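Local coordinates for protein ATP-dependent Clp protease proteolytic subunit (Plasmodium falciparum, PDB 4GM2) that forms the proteolytically inactive subunit of the apicoplast-localized caseinolytic (Clp) protease complex, a member of the peptidase S14 family that assembles here as seven chains, at residues 38-41 with 42-46; 118-121 with 122-125. All blocks are in the same frame, centred on the assembly; numbering follows the deposited sequence.

Contact 1 (38-41 with 42-46)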
ATOM      1  N   TYR A  38      12.332 -17.240  -9.556  1.00 68.34           N
ATOM      2  CA  TYR A  38      11.538 -16.503 -10.544  1.00 70.90           C
ATOM      3  C   TYR A  38      12.394 -15.418 -11.203  1.00 70.55           C
ATOM      4  O   TYR A  38      13.415 -15.017 -10.640  1.00 68.04           O
ATOM      5  CB  TYR A  38      10.336 -15.832  -9.873  1.00 71.51           C
ATOM      6  CG  TYR A  38       9.414 -16.761  -9.120  1.00 73.83           C
ATOM      7  CD1 TYR A  38       9.492 -16.872  -7.732  1.00 74.24           C
ATOM      8  CD2 TYR A  38       8.447 -17.514  -9.788  1.00 75.86           C
ATOM      9  CE1 TYR A  38       8.647 -17.717  -7.032  1.00 76.04           C
ATOM     10  CE2 TYR A  38       7.595 -18.361  -9.097  1.00 77.51           C
ATOM     11  CZ  TYR A  38       7.702 -18.459  -7.722  1.00 78.54           C
ATOM     12  OH  TYR A  38       6.863 -19.297  -7.031  1.00 82.57           O
ATOM     13  N   PRO A  39      11.976 -14.924 -12.389  1.00 73.24           N
ATOM     14  CA  PRO A  39      12.703 -13.840 -13.067  1.00 72.56           C
ATOM     15  C   PRO A  39      13.099 -12.678 -12.148  1.00 71.17           C
ATOM     16  O   PRO A  39      14.227 -12.187 -12.240  1.00 71.05           O
ATOM     17  CB  PRO A  39      11.711 -13.368 -14.130  1.00 73.94           C
ATOM     18  CG  PRO A  39      10.925 -14.591 -14.464  1.00 76.58           C
ATOM     19  CD  PRO A  39      10.877 -15.449 -13.225  1.00 75.76           C
ATOM     20  N   HIS A  40      12.193 -12.263 -11.264  1.00 70.64           N
ATOM     21  CA  HIS A  40      12.454 -11.142 -10.359  1.00 70.90           C
ATOM     22  C   HIS A  40      13.370 -11.488  -9.213  1.00 71.71           C
ATOM     23  O   HIS A  40      14.002 -10.599  -8.631  1.00 73.28           O
ATOM     24  CB  HIS A  40      11.150 -10.551  -9.833  1.00 71.01           C
ATOM     25  CG  HIS A  40      10.375 -11.482  -8.941  1.00 71.56           C
ATOM     26  ND1 HIS A  40      10.532 -11.500  -7.605  1.00 71.11           N
ATOM     27  CD2 HIS A  40       9.407 -12.442  -9.236  1.00 73.41           C
ATOM     28  CE1 HIS A  40       9.710 -12.423  -7.068  1.00 71.67           C
ATOM     29  NE2 HIS A  40       9.023 -13.000  -8.068  1.00 73.83           N
ATOM     30  N   ILE A  41      13.445 -12.773  -8.873  1.00 70.78           N
ATOM     31  CA  ILE A  41      14.311 -13.243  -7.789  1.00 66.84           C
ATOM     32  C   ILE A  41      15.780 -13.151  -8.192  1.00 67.26           C
ATOM     33  O   ILE A  41      16.607 -12.660  -7.421  1.00 64.79           O
ATOM     34  CB  ILE A  41      13.946 -14.679  -7.334  1.00 65.33           C
ATOM     35  CG1 ILE A  41      12.599 -14.694  -6.588  1.00 65.47           C
ATOM     36  CG2 ILE A  41      15.061 -15.304  -6.503  1.00 62.69           C
ATOM     37  CD1 ILE A  41      12.543 -13.879  -5.309  1.00 63.84           C
ATOM     38  N   SER A  42      16.095 -13.605  -9.405  1.00 71.19           N
ATOM     39  CA  SER A  42      17.470 -13.566  -9.906  1.00 71.40           C
ATOM     40  C   SER A  42      17.945 -12.125 -10.075  1.00 71.14           C
ATOM     41  O   SER A  42      19.125 -11.824  -9.897  1.00 73.80           O
ATOM     42  CB  SER A  42      17.622 -14.368 -11.205  1.00 72.52           C
ATOM     43  OG  SER A  42      16.711 -13.944 -12.204  1.00 76.46           O
ATOM     44  N   GLU A  43      17.008 -11.238 -10.392  1.00 72.59           N
ATOM     45  CA  GLU A  43      17.281  -9.809 -10.449  1.00 73.93           C
ATOM     46  C   GLU A  43      17.617  -9.256  -9.062  1.00 72.34           C
ATOM     47  O   GLU A  43      18.527  -8.442  -8.920  1.00 72.30           O
ATOM     48  CB  GLU A  43      16.081  -9.082 -11.042  1.00 80.22           C
ATOM     49  CG  GLU A  43      16.096  -7.577 -10.864  1.00 89.67           C
ATOM     50  CD  GLU A  43      14.729  -6.977 -11.096  1.00102.78           C
ATOM     51  OE1 GLU A  43      14.279  -6.944 -12.268  1.00104.71           O
ATOM     52  OE2 GLU A  43      14.103  -6.549 -10.100  1.00108.22           O
ATOM     53  N   GLN A  44      16.885  -9.713  -8.049  1.00 70.85           N
ATOM     54  CA  GLN A  44      17.097  -9.286  -6.667  1.00 68.90           C
ATOM     55  C   GLN A  44      18.425  -9.770  -6.088  1.00 67.00           C
ATOM     56  O   GLN A  44      19.084  -9.032  -5.356  1.00 66.64           O
ATOM     57  CB  GLN A  44      15.950  -9.755  -5.780  1.00 70.54           C
ATOM     58  CG  GLN A  44      14.697  -8.911  -5.888  1.00 76.28           C
ATOM     59  CD  GLN A  44      13.516  -9.532  -5.164  1.00 81.66           C
ATOM     60  OE1 GLN A  44      13.683 -10.374  -4.274  1.00 84.43           O
ATOM     61  NE2 GLN A  44      12.312  -9.120  -5.543  1.00 83.06           N
ATOM     62  N   ILE A  45      18.800 -11.008  -6.405  1.00 63.82           N
ATOM     63  CA  ILE A  45      20.078 -11.571  -5.974  1.00 60.33           C
ATOM     64  C   ILE A  45      21.242 -10.757  -6.541  1.00 60.94           C
ATOM     65  O   ILE A  45      22.143 -10.355  -5.801  1.00 63.50           O
ATOM     66  CB  ILE A  45      20.205 -13.057  -6.369  1.00 59.09           C
ATOM     67  CG1 ILE A  45      19.168 -13.893  -5.611  1.00 59.85           C
ATOM     68  CG2 ILE A  45      21.612 -13.577  -6.094  1.00 57.57           C
ATOM     69  CD1 ILE A  45      18.920 -15.270  -6.197  1.00 59.65           C
ATOM     70  N   ILE A  46      21.212 -10.504  -7.847  1.00 60.08           N
ATOM     71  CA  ILE A  46      22.244  -9.696  -8.494  1.00 60.09           C
ATOM     72  C   ILE A  46      22.276  -8.280  -7.911  1.00 61.19           C
ATOM     73  O   ILE A  46      23.351  -7.752  -7.615  1.00 63.57           O
ATOM     74  CB  ILE A  46      22.079  -9.674 -10.031  1.00 61.39           C
ATOM     75  CG1 ILE A  46      22.366 -11.065 -10.607  1.00 63.17           C
ATOM     76  CG2 ILE A  46      23.008  -8.648 -10.666  1.00 60.00           C
ATOM     77  CD1 ILE A  46      21.872 -11.277 -12.025  1.00 67.47           C
TER
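Gln44 lays its side chain alongside that of His40, one helical turn earlier, and both point the same way. The touching atoms are Gln44 NE2 and His40 ND1, 3.6 Å apart. The amide nitrogen comes to the edge of the imidazole, near its plane, while the planes of amide and ring are turned 57° against each other. His40 CG sits between its own backbone N and carbonyl carbon (chi1 66°), and this places the ring beside the glutamine. The other end of the amide meets Ile41: Gln44 OE1 lies 3.8 Å from Ile41 CD1.

The apolar contact is made by Ile41 and Ile45. Their chains cross at a slant, and Ile41 CG2 packs on Ile45 CD1 at 3.9 Å.

The backbone shows the first turn of a helix with Tyr38 at the N-cap position. Tyr38 O takes two N-H groups, Ile41 N at 2.9 Å and Ser42 N at 3.3 Å. Gln44 N is bonded to His40 O at 3.1 Å, and Ile45 N to Ile41 O at 2.9 Å. Ser42 OG lies 3.0 Å from Pro39 O, with Asp84 as a second, weak partner; which of them takes the hydroxyl proton is left open.

The Glu43 side chain reaches another chain, where its OE1 is hydrogen-bonded to Ser34 of the second subunit. Ile46 packs on Phe32 of that same subunit. Within the chain, Ser42, Ile45 and Ile46 rest on Ile88 of helix 81-94. The contact is thus the opening of helix 39-55, the crossover helix of the beta-alpha-beta unit between strands 30-33 and 61-67.

Contact 2 (118-121 with 122-125)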
ATOM      1  N   GLY A 118      29.712 -21.146  -4.432  1.00 61.76           N
ATOM      2  CA  GLY A 118      30.306 -20.438  -3.304  1.00 61.01           C
ATOM      3  C   GLY A 118      31.799 -20.695  -3.231  1.00 64.47           C
ATOM      4  O   GLY A 118      32.304 -21.640  -3.848  1.00 65.13           O
ATOM      5  N   LYS A 119      32.507 -19.848  -2.486  1.00 64.87           N
ATOM      6  CA  LYS A 119      33.951 -19.976  -2.314  1.00 67.31           C
ATOM      7  C   LYS A 119      34.308 -21.376  -1.821  1.00 70.01           C
ATOM      8  O   LYS A 119      33.693 -21.884  -0.879  1.00 69.68           O
ATOM      9  CB  LYS A 119      34.467 -18.913  -1.335  1.00 67.90           C
ATOM     10  CG  LYS A 119      35.982 -18.872  -1.192  1.00 70.82           C
ATOM     11  CD  LYS A 119      36.399 -18.075   0.034  1.00 72.27           C
ATOM     12  CE  LYS A 119      37.910 -17.978   0.164  1.00 75.46           C
ATOM     13  NZ  LYS A 119      38.536 -17.233  -0.965  1.00 78.44           N
ATOM     14  N   LYS A 120      35.288 -22.002  -2.468  1.00 74.89           N
ATOM     15  CA  LYS A 120      35.735 -23.328  -2.051  1.00 80.30           C
ATOM     16  C   LYS A 120      36.256 -23.300  -0.621  1.00 79.41           C
ATOM     17  O   LYS A 120      37.112 -22.481  -0.269  1.00 78.62           O
ATOM     18  CB  LYS A 120      36.775 -23.910  -3.009  1.00 87.31           C
ATOM     19  CG  LYS A 120      36.160 -24.498  -4.272  1.00 96.67           C
ATOM     20  CD  LYS A 120      37.057 -25.554  -4.905  1.00105.24           C
ATOM     21  CE  LYS A 120      36.434 -26.124  -6.173  1.00104.57           C
ATOM     22  NZ  LYS A 120      36.376 -25.122  -7.275  1.00102.34           N
ATOM     23  N   GLY A 121      35.705 -24.194   0.194  1.00 77.94           N
ATOM     24  CA  GLY A 121      36.001 -24.262   1.618  1.00 77.99           C
ATOM     25  C   GLY A 121      34.867 -23.675   2.426  1.00 77.21           C
ATOM     26  O   GLY A 121      34.744 -23.939   3.622  1.00 80.13           O
ATOM     27  N   TYR A 122      34.030 -22.882   1.760  1.00 76.20           N
ATOM     28  CA  TYR A 122      32.966 -22.139   2.426  1.00 74.92           C
ATOM     29  C   TYR A 122      31.583 -22.398   1.821  1.00 73.77           C
ATOM     30  O   TYR A 122      30.715 -21.516   1.803  1.00 72.36           O
ATOM     31  CB  TYR A 122      33.292 -20.645   2.428  1.00 73.90           C
ATOM     32  CG  TYR A 122      34.494 -20.278   3.268  1.00 77.27           C
ATOM     33  CD1 TYR A 122      34.345 -19.902   4.600  1.00 78.17           C
ATOM     34  CD2 TYR A 122      35.782 -20.298   2.729  1.00 79.06           C
ATOM     35  CE1 TYR A 122      35.440 -19.559   5.375  1.00 80.46           C
ATOM     36  CE2 TYR A 122      36.884 -19.957   3.496  1.00 82.05           C
ATOM     37  CZ  TYR A 122      36.705 -19.589   4.818  1.00 83.71           C
ATOM     38  OH  TYR A 122      37.793 -19.248   5.591  1.00 88.94           O
ATOM     39  N   ARG A 123      31.389 -23.619   1.334  1.00 73.41           N
ATOM     40  CA  ARG A 123      30.077 -24.078   0.908  1.00 73.29           C
ATOM     41  C   ARG A 123      29.546 -25.048   1.962  1.00 76.15           C
ATOM     42  O   ARG A 123      30.078 -26.148   2.143  1.00 78.32           O
ATOM     43  CB  ARG A 123      30.158 -24.738  -0.465  1.00 73.51           C
ATOM     44  CG  ARG A 123      30.702 -23.824  -1.553  1.00 71.95           C
ATOM     45  CD  ARG A 123      31.010 -24.596  -2.825  1.00 70.58           C
ATOM     46  NE  ARG A 123      32.072 -25.583  -2.641  1.00 70.59           N
ATOM     47  CZ  ARG A 123      32.444 -26.467  -3.562  1.00 70.48           C
ATOM     48  NH1 ARG A 123      31.846 -26.498  -4.745  1.00 69.33           N
ATOM     49  NH2 ARG A 123      33.417 -27.324  -3.297  1.00 71.46           N
ATOM     50  N   PHE A 124      28.498 -24.620   2.658  1.00 76.08           N
ATOM     51  CA  PHE A 124      27.983 -25.333   3.821  1.00 77.45           C
ATOM     52  C   PHE A 124      26.599 -25.908   3.571  1.00 78.24           C
ATOM     53  O   PHE A 124      25.876 -25.455   2.683  1.00 79.56           O
ATOM     54  CB  PHE A 124      27.934 -24.397   5.036  1.00 76.09           C
ATOM     55  CG  PHE A 124      29.230 -23.685   5.309  1.00 74.60           C
ATOM     56  CD1 PHE A 124      30.257 -24.321   5.998  1.00 76.31           C
ATOM     57  CD2 PHE A 124      29.424 -22.381   4.875  1.00 71.64           C
ATOM     58  CE1 PHE A 124      31.453 -23.667   6.248  1.00 76.57           C
ATOM     59  CE2 PHE A 124      30.615 -21.723   5.124  1.00 72.96           C
ATOM     60  CZ  PHE A 124      31.632 -22.366   5.810  1.00 74.68           C
ATOM     61  N   SER A 125      26.237 -26.908   4.368  1.00 80.26           N
ATOM     62  CA  SER A 125      24.905 -27.490   4.329  1.00 80.77           C
ATOM     63  C   SER A 125      24.453 -27.934   5.716  1.00 82.39           C
ATOM     64  O   SER A 125      25.272 -28.304   6.558  1.00 82.88           O
ATOM     65  CB  SER A 125      24.866 -28.675   3.368  1.00 82.00           C
ATOM     66  OG  SER A 125      23.605 -29.316   3.423  1.00 84.54           O
TER
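Tyr122 N donates to Lys119 O at 2.8 Å, the hydrogen bond that closes a type II beta turn from Lys119 to Tyr122. The N-H...O angle is 149°. Gly121 holds the third position with a positive phi of 104°, the conformation usual for glycine at this place in a type II turn.

The other contacts between the segments are van der Waals. The Lys119 chain runs beside the Tyr122 ring, pointing the same way, with Lys119 CD 3.5 Å from Tyr122 CD2. Its CG lies anti to the backbone N (chi1 -174°), and the extended chain carries CD and CE along that ring. Gly121 O lies over one face of the tyrosine. The Arg123 chain bends at chi3, and its CD comes to 3.4 Å from Gly118 O. Lys120 CG sits 4.0 Å above one face of the Arg123 guanidinium, offset toward its rim.

The charged ends find partners elsewhere. Arg123 NE forms a salt bridge with Asp199, and its NH1 is hydrogen-bonded to the carbonyls of Ser116 and Asn169. Lys120 NZ is hydrogen-bonded to Lys168 O. Lys120 NZ and Arg123 NH1 are 5.4 Å apart, and these acceptors probably offset their like charge.

Stacking is the last kind: the Tyr122 ring stacks with Tyr100 of the adjacent strand 99-103. The whole is a tight turn that leads from helix 110-116 into strand 123-125 of the parallel sheet, part of the alpha/beta fold of the Clp protease family.

In the fold
Contacts 1 and 2 are separate local features of one chain. Their centres lie 22 Å apart, and their nearest atoms are about 11 Å apart. Along the sequence, contact 1 closes before contact 2 opens. Both lie in elements tied to the same parallel sheet. Residues 38-46 begin the helix that joins strand 30-33, at one edge of the sheet, to strand 61-67. Residues 118-125 turn into strand 123-125, which runs between strands 99-103 and 200-201 toward the other edge. Contact 1 also faces the second subunit, whereas no other chain of the assembly touches contact 2.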